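Local coordinates for protein tRNA (cytosine(38)-C(5))-methyltransferase (Schizosaccharomyces pombe, PDB 6FDF) that methylates cytosine 38 in the anticodon loop of tRNA(Asp), and less efficiently of tRNA(Glu), using S-adenosyl-L-methionine as methyl donor, at residues A[83-88]-A[124-129]; A[153-158]-A[168-173]; A[242-247]-A[308-313]; A[11-16]-A[76-81]. One frame throughout, in Å; residues are numbered along the deposited sequence.

From the N terminus, contact 4 comes first. It closes a loop of 59 residues by pairing strand 11-16 with 78-81. Contact 1 then closes 35 residues, setting the loop after strand 78-81 against strand 121-127. Contact 2 is the shortest closure, with 9 residues between its segments, and pairs strands 148-155 and 168-175. Contact 3 spans 60 residues and docks a turn on helix 305-313. The four follow in series; none nest or cross. Contacts 4, 1 and 2 share the seven-stranded sheet. Backbone hydrogen bonds link Met81 to Glu125 and Asn126 to Trp169, so contact 1 joins contacts 4 and 2. Contact 3 touches none of the others.

Contact 1 of 4, residues A[83-88]-A[124-129]; sequences PSCQPF and IENVQG
Phe88 holds CG anti to its carbonyl carbon, beside the backbone N (chi1 -64°), and its ring meets Asn126, Val127 and Gly129. Asn126 has a chi1 of -141°, off the usual staggered positions, and its amide faces the start of segment 83-88. ND2 gives Pro83 O a short but bent, weak hydrogen bond (2.9 Å, 121° at the hydrogen). The proline ring crosses this amide, with CG 3.5 Å from Asn126 ND2. A water accepts from Cys85 N (2.7 Å) and donates to Asn126 OD1 (2.7 Å). OD1 also takes a weak bond from Val127 N, which helps fix the turn of the amide. Asn126 OD1 and Val127 CG2 sit at the rim of the Phe88 ring, near its plane. Phe88 CZ is 3.6 Å from Val127 CG2, and CE2 is 3.6 Å from Gly129 C. An alanine at Phe88 would probably open a gap beside Val127 CG2 and the Gly129 backbone. Glu125 OE1 is hydrogen-bonded to Ser82 OG. The loop carries the motif IV cysteine of C5-methyltransferases, here in a Pro-Ser-Cys-Gln sequence, and Glu-Asn-Val is motif VI. Cys85 is the predicted catalytic residue. Weak and water-mediated bonds join the two motifs, so Asn126 probably acts as a second-shell residue that positions the cysteine backbone.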
loop_
_atom_site.group_PDB
_atom_site.type_symbol
_atom_site.label_atom_id
_atom_site.label_comp_id
_atom_site.label_asym_id
_atom_site.label_seq_id
_atom_site.Cartn_x
_atom_site.Cartn_y
_atom_site.Cartn_z
ATOM N N PRO A 83 -4.749 -4.503 -7.186
ATOM C CA PRO A 83 -5.630 -4.079 -8.277
ATOM C C PRO A 83 -6.577 -2.965 -7.859
ATOM O O PRO A 83 -6.774 -2.677 -6.677
ATOM C CB PRO A 83 -6.400 -5.356 -8.634
ATOM C CG PRO A 83 -6.350 -6.186 -7.382
ATOM C CD PRO A 83 -5.002 -5.899 -6.779
ATOM N N SER A 84 -7.155 -2.327 -8.867
ATOM C CA SER A 84 -8.131 -1.258 -8.686
ATOM C C SER A 84 -9.498 -1.897 -8.883
ATOM O O SER A 84 -9.903 -2.188 -10.012
ATOM C CB SER A 84 -7.886 -0.118 -9.671
ATOM O OG SER A 84 -8.949 0.819 -9.645
ATOM N N CYS A 85 -10.209 -2.131 -7.781
ATOM C CA CYS A 85 -11.472 -2.843 -7.849
ATOM C C CYS A 85 -12.683 -2.014 -7.437
ATOM O O CYS A 85 -13.811 -2.494 -7.590
ATOM C CB CYS A 85 -11.389 -4.124 -7.005
ATOM S SG CYS A 85 -10.293 -5.348 -7.797
ATOM N N GLN A 86 -12.490 -0.791 -6.930
ATOM C CA GLN A 86 -13.640 0.038 -6.586
ATOM C C GLN A 86 -14.174 0.741 -7.836
ATOM O O GLN A 86 -13.393 1.134 -8.707
ATOM C CB GLN A 86 -13.261 1.077 -5.530
ATOM C CG GLN A 86 -12.533 0.514 -4.327
ATOM C CD GLN A 86 -12.708 1.373 -3.089
ATOM O OE1 GLN A 86 -11.755 1.980 -2.600
ATOM N NE2 GLN A 86 -13.932 1.428 -2.577
ATOM N N PRO A 87 -15.500 0.915 -7.956
ATOM C CA PRO A 87 -16.511 0.516 -6.972
ATOM C C PRO A 87 -16.788 -0.980 -7.021
ATOM O O PRO A 87 -16.797 -1.573 -8.103
ATOM C CB PRO A 87 -17.744 1.309 -7.401
ATOM C CG PRO A 87 -17.596 1.428 -8.873
ATOM C CD PRO A 87 -16.112 1.548 -9.137
ATOM N N PHE A 88 -17.000 -1.581 -5.851
ATOM C CA PHE A 88 -17.266 -3.014 -5.795
ATOM C C PHE A 88 -18.565 -3.368 -6.509
ATOM O O PHE A 88 -18.664 -4.429 -7.139
ATOM C CB PHE A 88 -17.280 -3.471 -4.336
ATOM C CG PHE A 88 -15.948 -3.317 -3.656
ATOM C CD1 PHE A 88 -14.780 -3.644 -4.324
ATOM C CD2 PHE A 88 -15.860 -2.815 -2.369
ATOM C CE1 PHE A 88 -13.549 -3.497 -3.712
ATOM C CE2 PHE A 88 -14.631 -2.662 -1.754
ATOM C CZ PHE A 88 -13.474 -3.003 -2.428
ATOM N N ILE A 124 -2.134 -10.841 -3.524
ATOM C CA ILE A 124 -3.124 -9.828 -3.867
ATOM C C ILE A 124 -3.331 -8.937 -2.651
ATOM O O ILE A 124 -3.500 -9.442 -1.537
ATOM C CB ILE A 124 -4.456 -10.467 -4.299
ATOM C CG1 ILE A 124 -4.216 -11.505 -5.400
ATOM C CG2 ILE A 124 -5.425 -9.399 -4.812
ATOM C CD1 ILE A 124 -5.468 -12.257 -5.789
ATOM N N GLU A 125 -3.328 -7.624 -2.863
ATOM C CA GLU A 125 -3.602 -6.661 -1.802
ATOM C C GLU A 125 -4.752 -5.760 -2.234
ATOM O O GLU A 125 -4.849 -5.386 -3.405
ATOM C CB GLU A 125 -2.352 -5.826 -1.484
ATOM C CG GLU A 125 -2.485 -4.954 -0.245
ATOM C CD GLU A 125 -2.802 -3.504 -0.563
ATOM O OE1 GLU A 125 -3.074 -3.187 -1.738
ATOM O OE2 GLU A 125 -2.758 -2.678 0.371
ATOM N N ASN A 126 -5.636 -5.417 -1.303
ATOM C CA ASN A 126 -6.744 -4.538 -1.652
ATOM C C ASN A 126 -7.268 -3.865 -0.388
ATOM O O ASN A 126 -6.807 -4.140 0.721
ATOM C CB ASN A 126 -7.853 -5.307 -2.370
ATOM C CG ASN A 126 -8.473 -4.502 -3.486
ATOM O OD1 ASN A 126 -9.489 -3.836 -3.295
ATOM N ND2 ASN A 126 -7.841 -4.526 -4.653
ATOM N N VAL A 127 -8.237 -2.971 -0.569
ATOM C CA VAL A 127 -8.839 -2.269 0.562
ATOM C C VAL A 127 -9.783 -3.197 1.313
ATOM O O VAL A 127 -10.328 -4.163 0.761
ATOM C CB VAL A 127 -9.573 -0.995 0.101
ATOM C CG1 VAL A 127 -8.615 -0.065 -0.636
ATOM C CG2 VAL A 127 -10.762 -1.353 -0.768
ATOM N N GLN A 128 -9.965 -2.908 2.600
ATOM C CA GLN A 128 -10.954 -3.621 3.393
ATOM C C GLN A 128 -12.326 -3.504 2.740
ATOM O O GLN A 128 -12.728 -2.432 2.279
ATOM C CB GLN A 128 -10.987 -3.060 4.814
ATOM C CG GLN A 128 -11.911 -3.804 5.757
ATOM C CD GLN A 128 -11.761 -3.339 7.190
ATOM O OE1 GLN A 128 -11.305 -2.224 7.446
ATOM N NE2 GLN A 128 -12.149 -4.189 8.133
ATOM N N GLY A 129 -13.053 -4.609 2.717
ATOM C CA GLY A 129 -14.312 -4.680 2.018
ATOM C C GLY A 129 -14.219 -5.330 0.657
ATOM O O GLY A 129 -15.249 -5.718 0.099
HETATM O O HOH W 1 -9.770 -1.875 -5.144
HETATM O O HOH W 2 -5.412 -2.123 -4.301
#

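Contact 2 of 4, residues A[153-158]-A[168-173]; sequences GILSPN and RWYGLA
Gly153, Ile154 and Leu155 pair antiparallel with Tyr170, Trp169 and Arg168. This joins the last two strands of the seven-stranded class I methyltransferase sheet, whose order is 3-2-1-4-5-7-6, with strand 148-155 outermost. Gly153 and Tyr170 form a hydrogen-bonded pair: Tyr170 N to Gly153 O is 2.9 Å, and Gly153 N to Tyr170 O is 3.1 Å. Leu155 and Arg168 form the next such pair. Between them, Ile154 faces Trp169 in a non-hydrogen-bonded pair. Ile154 chi2 of -70° sets CD1 at the edge of the indole, 3.6 Å from Trp169 CB. A glycine at Ile154 would probably leave Trp169 CB and the indole edge without this apolar neighbour. The indole NE1 bonds to Glu152. On the other face, Leu155 CB packs 3.9 Å from Tyr170 CE2, and helix 318-328 covers both side chains. A water donates to Leu155 O (2.8 Å) and lies 2.6 Å from Tyr170 OH, bridging the two strands near the plane of the phenol ring.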
loop_
_atom_site.group_PDB
_atom_site.type_symbol
_atom_site.label_atom_id
_atom_site.label_comp_id
_atom_site.label_asym_id
_atom_site.label_seq_id
_atom_site.Cartn_x
_atom_site.Cartn_y
_atom_site.Cartn_z
ATOM N N GLY A 153 -6.966 -12.512 4.694
ATOM C CA GLY A 153 -7.232 -11.874 5.973
ATOM C C GLY A 153 -7.084 -10.372 5.866
ATOM O O GLY A 153 -6.609 -9.839 4.860
ATOM N N ILE A 154 -7.518 -9.695 6.930
ATOM C CA ILE A 154 -7.386 -8.248 7.066
ATOM C C ILE A 154 -6.303 -7.964 8.096
ATOM O O ILE A 154 -6.339 -8.505 9.210
ATOM C CB ILE A 154 -8.717 -7.597 7.486
ATOM C CG1 ILE A 154 -9.859 -8.069 6.589
ATOM C CG2 ILE A 154 -8.601 -6.074 7.483
ATOM C CD1 ILE A 154 -9.782 -7.547 5.188
ATOM N N LEU A 155 -5.354 -7.105 7.731
ATOM C CA LEU A 155 -4.232 -6.769 8.592
ATOM C C LEU A 155 -3.993 -5.267 8.532
ATOM O O LEU A 155 -4.185 -4.634 7.491
ATOM C CB LEU A 155 -2.952 -7.522 8.186
ATOM C CG LEU A 155 -3.007 -9.050 8.265
ATOM C CD1 LEU A 155 -1.842 -9.671 7.503
ATOM C CD2 LEU A 155 -3.002 -9.501 9.722
ATOM N N SER A 156 -3.564 -4.706 9.658
ATOM C CA SER A 156 -3.219 -3.296 9.713
ATOM C C SER A 156 -1.838 -3.149 10.333
ATOM O O SER A 156 -1.434 -3.981 11.151
ATOM C CB SER A 156 -4.254 -2.518 10.544
ATOM O OG SER A 156 -3.868 -1.167 10.738
ATOM N N PRO A 157 -1.093 -2.099 9.969
ATOM C CA PRO A 157 0.255 -1.939 10.540
ATOM C C PRO A 157 0.254 -1.816 12.056
ATOM O O PRO A 157 1.236 -2.202 12.704
ATOM C CB PRO A 157 0.777 -0.666 9.854
ATOM C CG PRO A 157 0.001 -0.589 8.572
ATOM C CD PRO A 157 -1.364 -1.115 8.903
ATOM N N ASN A 158 -0.817 -1.293 12.651
ATOM C CA ASN A 158 -0.794 -1.157 14.103
ATOM C C ASN A 158 -0.965 -2.490 14.824
ATOM O O ASN A 158 -1.006 -2.505 16.059
ATOM C CB ASN A 158 -1.848 -0.142 14.569
ATOM C CG ASN A 158 -3.260 -0.495 14.132
ATOM O OD1 ASN A 158 -3.604 -1.664 13.947
ATOM N ND2 ASN A 158 -4.098 0.528 13.987
ATOM N N ARG A 168 -6.003 -3.442 5.451
ATOM C CA ARG A 168 -6.045 -3.900 4.072
ATOM C C ARG A 168 -6.348 -5.387 4.044
ATOM O O ARG A 168 -5.991 -6.123 4.966
ATOM C CB ARG A 168 -4.718 -3.635 3.352
ATOM C CG ARG A 168 -4.391 -2.161 3.198
ATOM C CD ARG A 168 -5.407 -1.528 2.261
ATOM N NE ARG A 168 -5.038 -0.184 1.832
ATOM C CZ ARG A 168 -5.538 0.937 2.347
ATOM N NH1 ARG A 168 -5.151 2.114 1.862
ATOM N NH2 ARG A 168 -6.423 0.884 3.334
ATOM N N TRP A 169 -7.009 -5.814 2.971
ATOM C CA TRP A 169 -7.218 -7.224 2.682
ATOM C C TRP A 169 -6.018 -7.770 1.926
ATOM O O TRP A 169 -5.445 -7.082 1.077
ATOM C CB TRP A 169 -8.487 -7.408 1.847
ATOM C CG TRP A 169 -8.786 -8.826 1.449
ATOM C CD1 TRP A 169 -9.561 -9.722 2.127
ATOM C CD2 TRP A 169 -8.346 -9.495 0.257
ATOM N NE1 TRP A 169 -9.620 -10.914 1.441
ATOM C CE2 TRP A 169 -8.884 -10.801 0.291
ATOM C CE3 TRP A 169 -7.548 -9.118 -0.829
ATOM C CZ2 TRP A 169 -8.649 -11.734 -0.718
ATOM C CZ3 TRP A 169 -7.314 -10.049 -1.836
ATOM C CH2 TRP A 169 -7.861 -11.340 -1.770
ATOM N N TYR A 170 -5.643 -9.011 2.241
ATOM C CA TYR A 170 -4.565 -9.704 1.550
ATOM C C TYR A 170 -5.006 -11.106 1.172
ATOM O O TYR A 170 -5.611 -11.815 1.985
ATOM C CB TYR A 170 -3.307 -9.805 2.412
ATOM C CG TYR A 170 -2.750 -8.475 2.831
ATOM C CD1 TYR A 170 -1.812 -7.821 2.052
ATOM C CD2 TYR A 170 -3.135 -7.894 4.038
ATOM C CE1 TYR A 170 -1.278 -6.609 2.450
ATOM C CE2 TYR A 170 -2.615 -6.683 4.437
ATOM C CZ TYR A 170 -1.686 -6.046 3.640
ATOM O OH TYR A 170 -1.164 -4.835 4.029
ATOM N N GLY A 171 -4.702 -11.498 -0.063
ATOM C CA GLY A 171 -4.859 -12.870 -0.503
ATOM C C GLY A 171 -3.516 -13.466 -0.868
ATOM O O GLY A 171 -2.770 -12.877 -1.656
ATOM N N LEU A 172 -3.179 -14.599 -0.263
ATOM C CA LEU A 172 -1.944 -15.326 -0.543
ATOM C C LEU A 172 -2.329 -16.670 -1.136
ATOM O O LEU A 172 -3.087 -17.423 -0.515
ATOM C CB LEU A 172 -1.115 -15.525 0.731
ATOM C CG LEU A 172 -0.241 -14.374 1.241
ATOM C CD1 LEU A 172 -1.066 -13.148 1.594
ATOM C CD2 LEU A 172 0.566 -14.831 2.447
ATOM N N ALA A 173 -1.804 -16.981 -2.324
ATOM C CA ALA A 173 -2.185 -18.196 -3.039
ATOM C C ALA A 173 -0.945 -18.991 -3.416
ATOM O O ALA A 173 0.006 -18.429 -3.964
ATOM C CB ALA A 173 -2.999 -17.868 -4.303
HETATM O O HOH W 3 -1.708 -3.918 6.373
#

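Contact 3 of 4, residues A[242-247]-A[308-313]; sequences FTRGYT and MYRLLG
Tyr309 receives Tyr246, which ends the turn, and Thr247, which follows it. The edge of Tyr246 approaches its face in an offset edge-to-face pair, with planes 65° apart and centroids 5.8 Å apart. Thr247 CG2 lies over a face of the Tyr309 ring, 4.1 Å from its centroid, in a CH-pi contact. Gly313 CA comes within 3.9 Å of Thr243 C. A CB at Gly313 would clash with Thr243 C and Arg244 N, so glycine lets the backbones meet. Arg244 CG packs 4.1 Å from Arg310 CB, while the like-charged groups beyond stay apart. Two waters bridge the backbones: one donates to Thr243 O and Tyr309 O, the other accepts from Arg244 N and gives Gly313 O a weak bond. Further out, Gly245 N bonds to Thr243 OG1 (3.1 Å). Phe242 CD1 lies over the centre of the Tyr246 ring. Tyr246 OH is held by Ser255 O and Phe281 N, and Tyr309 OH by Phe281 O. Arg166 binds both Phe242 O and Gly313 O. The arrangement is a type I beta turn, with an ST turn at Thr243, docked on helix 305-313. Gly313 opens the Gly-Asn-Ser sequence that marks motif X of C5-methyltransferases.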
loop_
_atom_site.group_PDB
_atom_site.type_symbol
_atom_site.label_atom_id
_atom_site.label_comp_id
_atom_site.label_asym_id
_atom_site.label_seq_id
_atom_site.Cartn_x
_atom_site.Cartn_y
_atom_site.Cartn_z
ATOM N N PHE A 242 -3.762 7.394 5.780
ATOM C CA PHE A 242 -3.460 8.397 4.764
ATOM C C PHE A 242 -4.123 8.033 3.442
ATOM O O PHE A 242 -4.093 6.872 3.020
ATOM C CB PHE A 242 -1.951 8.511 4.542
ATOM C CG PHE A 242 -1.199 9.064 5.719
ATOM C CD1 PHE A 242 -1.266 10.411 6.033
ATOM C CD2 PHE A 242 -0.397 8.234 6.494
ATOM C CE1 PHE A 242 -0.564 10.923 7.121
ATOM C CE2 PHE A 242 0.311 8.736 7.570
ATOM C CZ PHE A 242 0.225 10.085 7.889
ATOM N N THR A 243 -4.693 9.036 2.772
ATOM C CA THR A 243 -5.308 8.834 1.460
ATOM C C THR A 243 -4.803 9.877 0.472
ATOM O O THR A 243 -4.077 10.812 0.823
ATOM C CB THR A 243 -6.837 8.920 1.519
ATOM O OG1 THR A 243 -7.232 10.296 1.619
ATOM C CG2 THR A 243 -7.393 8.136 2.701
ATOM N N ARG A 244 -5.256 9.719 -0.777
ATOM C CA ARG A 244 -4.982 10.676 -1.841
ATOM C C ARG A 244 -5.486 12.079 -1.525
ATOM O O ARG A 244 -4.986 13.052 -2.104
ATOM C CB ARG A 244 -5.629 10.169 -3.132
ATOM C CG ARG A 244 -5.339 10.994 -4.364
ATOM C CD ARG A 244 -5.839 10.270 -5.593
ATOM N NE ARG A 244 -5.594 11.040 -6.806
ATOM C CZ ARG A 244 -5.592 10.515 -8.024
ATOM N NH1 ARG A 244 -5.364 11.288 -9.075
ATOM N NH2 ARG A 244 -5.811 9.218 -8.186
ATOM N N GLY A 245 -6.447 12.213 -0.620
ATOM C CA GLY A 245 -6.969 13.510 -0.244
ATOM C C GLY A 245 -6.137 14.283 0.756
ATOM O O GLY A 245 -6.468 15.430 1.066
ATOM N N TYR A 246 -5.062 13.687 1.265
ATOM C CA TYR A 246 -4.304 14.291 2.354
ATOM C C TYR A 246 -3.686 15.612 1.907
ATOM O O TYR A 246 -3.098 15.702 0.825
ATOM C CB TYR A 246 -3.214 13.332 2.838
ATOM C CG TYR A 246 -2.566 13.781 4.134
ATOM C CD1 TYR A 246 -3.319 13.930 5.288
ATOM C CD2 TYR A 246 -1.202 14.053 4.198
ATOM C CE1 TYR A 246 -2.734 14.338 6.479
ATOM C CE2 TYR A 246 -0.605 14.457 5.383
ATOM C CZ TYR A 246 -1.374 14.597 6.519
ATOM O OH TYR A 246 -0.803 15.009 7.710
ATOM N N THR A 247 -3.826 16.632 2.758
ATOM C CA THR A 247 -3.482 18.058 2.602
ATOM C C THR A 247 -4.520 18.801 1.762
ATOM O O THR A 247 -4.376 20.020 1.573
ATOM C CB THR A 247 -2.078 18.321 2.011
ATOM O OG1 THR A 247 -2.054 18.044 0.599
ATOM C CG2 THR A 247 -1.030 17.476 2.715
ATOM N N MET A 308 3.774 13.222 -4.615
ATOM C CA MET A 308 4.196 12.077 -3.809
ATOM C C MET A 308 3.139 11.700 -2.775
ATOM O O MET A 308 2.931 10.513 -2.506
ATOM C CB MET A 308 5.530 12.362 -3.118
ATOM C CG MET A 308 6.748 12.198 -4.014
ATOM S SD MET A 308 6.896 10.562 -4.771
ATOM C CE MET A 308 7.022 9.493 -3.350
ATOM N N TYR A 309 2.485 12.694 -2.157
ATOM C CA TYR A 309 1.393 12.374 -1.239
ATOM C C TYR A 309 0.336 11.523 -1.928
ATOM O O TYR A 309 -0.220 10.598 -1.326
ATOM C CB TYR A 309 0.734 13.644 -0.701
ATOM C CG TYR A 309 1.472 14.431 0.355
ATOM C CD1 TYR A 309 1.679 13.906 1.625
ATOM C CD2 TYR A 309 1.892 15.734 0.109
ATOM C CE1 TYR A 309 2.319 14.637 2.607
ATOM C CE2 TYR A 309 2.534 16.477 1.086
ATOM C CZ TYR A 309 2.742 15.924 2.334
ATOM O OH TYR A 309 3.369 16.656 3.318
ATOM N N ARG A 310 0.042 11.824 -3.196
ATOM C CA ARG A 310 -0.988 11.065 -3.895
ATOM C C ARG A 310 -0.526 9.645 -4.175
ATOM O O ARG A 310 -1.309 8.696 -4.049
ATOM C CB ARG A 310 -1.368 11.777 -5.192
ATOM C CG ARG A 310 -1.785 13.215 -4.965
ATOM C CD ARG A 310 -2.238 13.888 -6.252
ATOM N NE ARG A 310 -2.597 15.285 -6.007
ATOM C CZ ARG A 310 -2.031 16.322 -6.615
ATOM N NH1 ARG A 310 -1.103 16.128 -7.542
ATOM N NH2 ARG A 310 -2.420 17.556 -6.320
ATOM N N LEU A 311 0.741 9.485 -4.568
ATOM C CA LEU A 311 1.272 8.156 -4.842
ATOM C C LEU A 311 1.373 7.342 -3.559
ATOM O O LEU A 311 1.068 6.145 -3.547
ATOM C CB LEU A 311 2.641 8.272 -5.517
ATOM C CG LEU A 311 2.653 8.926 -6.900
ATOM C CD1 LEU A 311 4.080 9.097 -7.424
ATOM C CD2 LEU A 311 1.811 8.101 -7.866
ATOM N N LEU A 312 1.817 7.976 -2.472
ATOM C CA LEU A 312 1.917 7.282 -1.192
ATOM C C LEU A 312 0.541 6.899 -0.662
ATOM O O LEU A 312 0.371 5.826 -0.069
ATOM C CB LEU A 312 2.666 8.160 -0.188
ATOM C CG LEU A 312 4.177 8.216 -0.428
ATOM C CD1 LEU A 312 4.831 9.380 0.332
ATOM C CD2 LEU A 312 4.825 6.884 -0.042
ATOM N N GLY A 313 -0.455 7.756 -0.886
ATOM C CA GLY A 313 -1.806 7.488 -0.424
ATOM C C GLY A 313 -2.392 6.207 -0.977
ATOM O O GLY A 313 -3.302 5.638 -0.363
HETATM O O HOH W 4 -1.262 10.579 1.479
HETATM O O HOH W 5 -5.780 6.928 -1.415
#

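Contact 4 of 4, residues A[11-16]-A[76-81]; sequences LRVLEL and CKLWTM
Leu14 lies between Leu78 and Thr80 in the backbone bonding of two parallel strands. Leu14 N donates to Leu78 O, Leu14 O accepts from Thr80 N, and Leu16 N donates to Thr80 O, each at 2.9 Å. At the strand start Arg12 O takes two donors, Lys77 N (2.9 Å) and, weakly, Leu78 N. Among the apolar contacts, Leu14 has CG anti to the backbone N (chi1 177°) and lies alongside Trp79. Its CD2 sits over the five-membered ring, 4.1 Å from the centroid and 7° off the normal. Phe71 also stacks on this indole. Val13 CG1 meets Leu78 CD2 at 3.8 Å, on the face that helix 22-29 covers. Cys76 SG presses on the backbone at Val13 C (3.4 Å). Among polar links, one water donates to Leu16 O and also meets Thr80 OG1. Glu15 CG passes Thr80 OG1, and its carboxylate is bound by Tyr50 OH and His24 N. Strand 11-16 leads into the first conserved motif of this Rossmann-like fold. Glu15 lies about 6 Å from the bound S-adenosylhomocysteine, side chain to ligand. The largely apolar strand pair thus carries a buried carboxylate, satisfied by Tyr50 and His24, close to the cofactor pocket.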
loop_
_atom_site.group_PDB
_atom_site.type_symbol
_atom_site.label_atom_id
_atom_site.label_comp_id
_atom_site.label_asym_id
_atom_site.label_seq_id
_atom_site.Cartn_x
_atom_site.Cartn_y
_atom_site.Cartn_z
ATOM N N LEU A 11 14.116 -16.138 -8.363
ATOM C CA LEU A 11 12.672 -16.084 -8.552
ATOM C C LEU A 11 12.315 -14.945 -9.500
ATOM O O LEU A 11 12.625 -13.780 -9.222
ATOM C CB LEU A 11 11.970 -15.903 -7.207
ATOM C CG LEU A 11 10.440 -15.831 -7.212
ATOM C CD1 LEU A 11 9.846 -17.172 -7.601
ATOM C CD2 LEU A 11 9.921 -15.386 -5.855
ATOM N N ARG A 12 11.649 -15.277 -10.607
ATOM C CA ARG A 12 11.163 -14.260 -11.534
ATOM C C ARG A 12 9.811 -13.755 -11.043
ATOM O O ARG A 12 8.883 -14.548 -10.847
ATOM C CB ARG A 12 11.058 -14.829 -12.949
ATOM C CG ARG A 12 12.402 -15.256 -13.545
ATOM C CD ARG A 12 12.216 -15.995 -14.878
ATOM N NE ARG A 12 11.564 -15.187 -15.912
ATOM C CZ ARG A 12 12.195 -14.316 -16.700
ATOM N NH1 ARG A 12 13.502 -14.107 -16.568
ATOM N NH2 ARG A 12 11.517 -13.642 -17.621
ATOM N N VAL A 13 9.699 -12.439 -10.855
ATOM C CA VAL A 13 8.518 -11.809 -10.271
ATOM C C VAL A 13 7.906 -10.838 -11.269
ATOM O O VAL A 13 8.619 -10.050 -11.902
ATOM C CB VAL A 13 8.865 -11.076 -8.961
ATOM C CG1 VAL A 13 7.597 -10.499 -8.327
ATOM C CG2 VAL A 13 9.579 -12.006 -8.001
ATOM N N LEU A 14 6.581 -10.882 -11.394
ATOM C CA LEU A 14 5.826 -9.904 -12.173
ATOM C C LEU A 14 5.071 -9.010 -11.197
ATOM O O LEU A 14 4.280 -9.503 -10.388
ATOM C CB LEU A 14 4.861 -10.600 -13.131
ATOM C CG LEU A 14 3.942 -9.712 -13.968
ATOM C CD1 LEU A 14 4.760 -8.851 -14.930
ATOM C CD2 LEU A 14 2.929 -10.567 -14.713
ATOM N N GLU A 15 5.304 -7.706 -11.279
ATOM C CA GLU A 15 4.793 -6.750 -10.293
ATOM C C GLU A 15 3.721 -5.896 -10.974
ATOM O O GLU A 15 4.022 -4.878 -11.597
ATOM C CB GLU A 15 5.955 -5.919 -9.741
ATOM C CG GLU A 15 5.629 -4.985 -8.593
ATOM C CD GLU A 15 6.860 -4.238 -8.109
ATOM O OE1 GLU A 15 6.729 -3.425 -7.167
ATOM O OE2 GLU A 15 7.961 -4.463 -8.670
ATOM N N LEU A 16 2.466 -6.330 -10.862
ATOM C CA LEU A 16 1.347 -5.665 -11.524
ATOM C C LEU A 16 0.779 -4.563 -10.640
ATOM O O LEU A 16 0.683 -4.726 -9.418
ATOM C CB LEU A 16 0.252 -6.680 -11.848
ATOM C CG LEU A 16 0.668 -7.831 -12.767
ATOM C CD1 LEU A 16 -0.385 -8.923 -12.781
ATOM C CD2 LEU A 16 0.922 -7.300 -14.168
ATOM N N CYS A 76 6.889 -15.659 -15.195
ATOM C CA CYS A 76 7.132 -15.340 -13.795
ATOM C C CYS A 76 6.446 -16.342 -12.876
ATOM O O CYS A 76 5.314 -16.768 -13.129
ATOM C CB CYS A 76 6.666 -13.921 -13.471
ATOM S SG CYS A 76 7.790 -12.669 -14.120
ATOM N N LYS A 77 7.145 -16.711 -11.808
ATOM C CA LYS A 77 6.649 -17.699 -10.865
ATOM C C LYS A 77 5.908 -17.070 -9.693
ATOM O O LYS A 77 5.113 -17.753 -9.035
ATOM C CB LYS A 77 7.826 -18.543 -10.372
ATOM C CG LYS A 77 7.465 -19.714 -9.484
ATOM C CD LYS A 77 8.698 -20.567 -9.193
ATOM C CE LYS A 77 8.882 -21.684 -10.221
ATOM N NZ LYS A 77 8.891 -21.212 -11.633
ATOM N N LEU A 78 6.152 -15.792 -9.417
ATOM C CA LEU A 78 5.372 -15.023 -8.454
ATOM C C LEU A 78 4.750 -13.840 -9.180
ATOM O O LEU A 78 5.451 -13.111 -9.888
ATOM C CB LEU A 78 6.241 -14.522 -7.291
ATOM C CG LEU A 78 5.602 -13.431 -6.420
ATOM C CD1 LEU A 78 4.384 -13.975 -5.668
ATOM C CD2 LEU A 78 6.603 -12.833 -5.439
ATOM N N TRP A 79 3.439 -13.673 -9.040
ATOM C CA TRP A 79 2.762 -12.455 -9.472
ATOM C C TRP A 79 2.284 -11.711 -8.235
ATOM O O TRP A 79 1.646 -12.314 -7.366
ATOM C CB TRP A 79 1.539 -12.743 -10.347
ATOM C CG TRP A 79 1.769 -13.441 -11.648
ATOM C CD1 TRP A 79 2.955 -13.887 -12.160
ATOM C CD2 TRP A 79 0.763 -13.786 -12.596
ATOM N NE1 TRP A 79 2.742 -14.486 -13.386
ATOM C CE2 TRP A 79 1.402 -14.435 -13.671
ATOM C CE3 TRP A 79 -0.620 -13.598 -12.648
ATOM C CZ2 TRP A 79 0.702 -14.906 -14.777
ATOM C CZ3 TRP A 79 -1.314 -14.064 -13.748
ATOM C CH2 TRP A 79 -0.654 -14.715 -14.794
ATOM N N THR A 80 2.597 -10.421 -8.147
ATOM C CA THR A 80 2.030 -9.566 -7.109
ATOM C C THR A 80 1.070 -8.578 -7.762
ATOM O O THR A 80 1.260 -8.175 -8.916
ATOM C CB THR A 80 3.116 -8.815 -6.324
ATOM O OG1 THR A 80 3.755 -7.841 -7.170
ATOM C CG2 THR A 80 4.153 -9.786 -5.760
ATOM N N MET A 81 0.038 -8.173 -7.025
ATOM C CA MET A 81 -0.894 -7.213 -7.599
ATOM C C MET A 81 -1.622 -6.467 -6.494
ATOM O O MET A 81 -1.961 -7.049 -5.460
ATOM C CB MET A 81 -1.904 -7.899 -8.534
ATOM C CG MET A 81 -2.662 -9.052 -7.906
ATOM S SD MET A 81 -3.630 -9.984 -9.116
ATOM C CE MET A 81 -2.396 -11.100 -9.761
HETATM O O HOH W 6 2.259 -5.475 -7.332
#